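Local coordinates for fructuronate-tagaturonate epimerase UxaE from Cohnella laeviribosi in complex with 1 glycerol (Cohnella laeviribosi, PDB 6IL9), which probably interconverts D-tagaturonate and D-fructuronate by epimerisation, on a TIM-barrel scaffold that binds a zinc ion, at residues A418-D422 and E423-S427. Sequence-based numbering, arbitrary orientation.
Sequences ADVSD and EELPS
E424 turns its side chain back over S421, and the contacts can be traced atom by atom. E424 CB lies 3.6 Å from S421 O, and E424 CG comes to 3.3 Å from S421 OG. With chi2 at 171° the chain runs on extended, carrying the carboxylate past the serine hydroxyl to the backbone beyond it. There E424 OE1 accepts a hydrogen bond from S421 N over 2.9 Å. The bond is nearly straight (N-H...O 169°), reaches OE1 on its anti side, and lies 21° out of the carboxylate plane. E424 OE1 also rests 3.4 Å from V420 CA. In return, E424 N donates weakly to S421 OG at 3.4 Å, a pairing that resembles a capping box with one weak half, and more firmly to S421 O at 3.0 Å. With an alanine here the S421 amide would probably lose its carboxylate acceptor, and the turn one of the bonds that fix it. One water joins S421 OG to E423 OE1. On the apolar side, V420 CG2 meets L425 CD2 at 3.6 Å, the two side chains crossing at about a right angle. The turn lies in the loop between helices 384-402 and 432-440: L425 packs on P384, Y387 and R388 of the former, D422 OD1 forms a salt bridge with R388, and P426 touches A380 and K381 of helix 369-382.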
ATOM      1  N   ALA A 418      15.957 -23.140  18.535  1.00 28.52           N
ATOM      2  CA  ALA A 418      16.491 -23.786  19.730  1.00 30.69           C
ATOM      3  C   ALA A 418      17.735 -23.098  20.278  1.00 30.47           C
ATOM      4  O   ALA A 418      18.128 -23.389  21.415  1.00 33.43           O
ATOM      5  CB  ALA A 418      16.792 -25.255  19.427  1.00 31.48           C
ATOM      6  N   ASP A 419      18.351 -22.190  19.519  1.00 29.75           N
ATOM      7  CA  ASP A 419      19.543 -21.473  19.953  1.00 28.05           C
ATOM      8  C   ASP A 419      19.254 -20.068  20.465  1.00 28.82           C
ATOM      9  O   ASP A 419      20.193 -19.351  20.815  1.00 28.01           O
ATOM     10  CB  ASP A 419      20.555 -21.388  18.804  1.00 31.36           C
ATOM     11  CG  ASP A 419      21.164 -22.738  18.454  1.00 36.40           C
ATOM     12  OD1 ASP A 419      21.126 -23.661  19.300  1.00 38.15           O
ATOM     13  OD2 ASP A 419      21.679 -22.873  17.322  1.00 36.60           O
ATOM     14  N   VAL A 420      17.992 -19.645  20.505  1.00 24.66           N
ATOM     15  CA  VAL A 420      17.646 -18.289  20.904  1.00 25.78           C
ATOM     16  C   VAL A 420      16.647 -18.362  22.051  1.00 26.62           C
ATOM     17  O   VAL A 420      15.740 -19.197  22.041  1.00 24.91           O
ATOM     18  CB  VAL A 420      17.085 -17.471  19.717  1.00 25.67           C
ATOM     19  CG1 VAL A 420      18.091 -17.459  18.583  1.00 22.47           C
ATOM     20  CG2 VAL A 420      15.805 -18.070  19.222  1.00 28.66           C
ATOM     21  N   SER A 421      16.838 -17.506  23.050  1.00 25.87           N
ATOM     22  CA  SER A 421      15.951 -17.484  24.204  1.00 27.25           C
ATOM     23  C   SER A 421      14.695 -16.685  23.884  1.00 28.49           C
ATOM     24  O   SER A 421      14.633 -15.948  22.900  1.00 24.49           O
ATOM     25  CB  SER A 421      16.649 -16.878  25.416  1.00 28.14           C
ATOM     26  OG  SER A 421      16.861 -15.488  25.231  1.00 31.38           O
ATOM     27  N   ASP A 422      13.681 -16.829  24.740  1.00 27.05           N
ATOM     28  CA  ASP A 422      12.466 -16.041  24.554  1.00 27.74           C
ATOM     29  C   ASP A 422      12.780 -14.552  24.518  1.00 26.44           C
ATOM     30  O   ASP A 422      12.231 -13.809  23.691  1.00 26.96           O
ATOM     31  CB  ASP A 422      11.464 -16.348  25.667  1.00 29.10           C
ATOM     32  CG  ASP A 422      10.749 -17.673  25.468  1.00 32.72           C
ATOM     33  OD1 ASP A 422      11.015 -18.364  24.462  1.00 32.71           O
ATOM     34  OD2 ASP A 422       9.899 -18.025  26.326  1.00 36.06           O
ATOM     35  N   GLU A 423      13.675 -14.098  25.398  1.00 25.80           N
ATOM     36  CA  GLU A 423      14.010 -12.681  25.455  1.00 27.90           C
ATOM     37  C   GLU A 423      14.663 -12.208  24.165  1.00 26.35           C
ATOM     38  O   GLU A 423      14.598 -11.018  23.843  1.00 25.87           O
ATOM     39  CB  GLU A 423      14.933 -12.406  26.641  1.00 33.21           C
ATOM     40  CG  GLU A 423      14.478 -13.045  27.945  1.00 40.61           C
ATOM     41  CD  GLU A 423      15.120 -14.403  28.188  1.00 43.88           C
ATOM     42  OE1 GLU A 423      16.290 -14.438  28.639  1.00 52.64           O
ATOM     43  OE2 GLU A 423      14.452 -15.432  27.931  1.00 37.98           O
ATOM     44  N   GLU A 424      15.296 -13.116  23.428  1.00 25.45           N
ATOM     45  CA  GLU A 424      16.004 -12.781  22.199  1.00 26.94           C
ATOM     46  C   GLU A 424      15.146 -12.903  20.945  1.00 24.72           C
ATOM     47  O   GLU A 424      15.567 -12.427  19.886  1.00 23.74           O
ATOM     48  CB  GLU A 424      17.225 -13.684  22.013  1.00 30.31           C
ATOM     49  CG  GLU A 424      18.349 -13.483  22.999  1.00 34.36           C
ATOM     50  CD  GLU A 424      19.408 -14.575  22.869  1.00 35.59           C
ATOM     51  OE1 GLU A 424      19.033 -15.732  22.589  1.00 34.34           O
ATOM     52  OE2 GLU A 424      20.610 -14.282  23.040  1.00 41.62           O
ATOM     53  N   LEU A 425      13.989 -13.557  21.020  1.00 21.10           N
ATOM     54  CA  LEU A 425      13.158 -13.721  19.829  1.00 21.74           C
ATOM     55  C   LEU A 425      12.876 -12.418  19.090  1.00 20.37           C
ATOM     56  O   LEU A 425      12.890 -12.438  17.847  1.00 19.52           O
ATOM     57  CB  LEU A 425      11.845 -14.423  20.204  1.00 21.78           C
ATOM     58  CG  LEU A 425      11.974 -15.900  20.605  1.00 23.05           C
ATOM     59  CD1 LEU A 425      10.626 -16.410  21.038  1.00 21.53           C
ATOM     60  CD2 LEU A 425      12.505 -16.776  19.466  1.00 19.23           C
ATOM     61  N   PRO A 426      12.636 -11.277  19.750  1.00 20.62           N
ATOM     62  CA  PRO A 426      12.372 -10.044  18.990  1.00 19.28           C
ATOM     63  C   PRO A 426      13.525  -9.604  18.105  1.00 21.30           C
ATOM     64  O   PRO A 426      13.287  -8.877  17.130  1.00 19.83           O
ATOM     65  CB  PRO A 426      12.090  -9.008  20.087  1.00 22.86           C
ATOM     66  CG  PRO A 426      11.534  -9.818  21.217  1.00 20.74           C
ATOM     67  CD  PRO A 426      12.336 -11.092  21.187  1.00 21.59           C
ATOM     68  N   SER A 427      14.757 -10.031  18.407  1.00 21.12           N
ATOM     69  CA  SER A 427      15.906  -9.644  17.594  1.00 21.78           C
ATOM     70  C   SER A 427      15.791 -10.158  16.164  1.00 18.52           C
ATOM     71  O   SER A 427      16.380  -9.567  15.249  1.00 18.83           O
ATOM     72  CB  SER A 427      17.202 -10.135  18.247  1.00 21.51           C
ATOM     73  OG  SER A 427      17.262 -11.553  18.322  1.00 25.26           O
TER
HETATM   74  O   HOH W   1      18.578 -14.013  26.997  1.00 46.28           O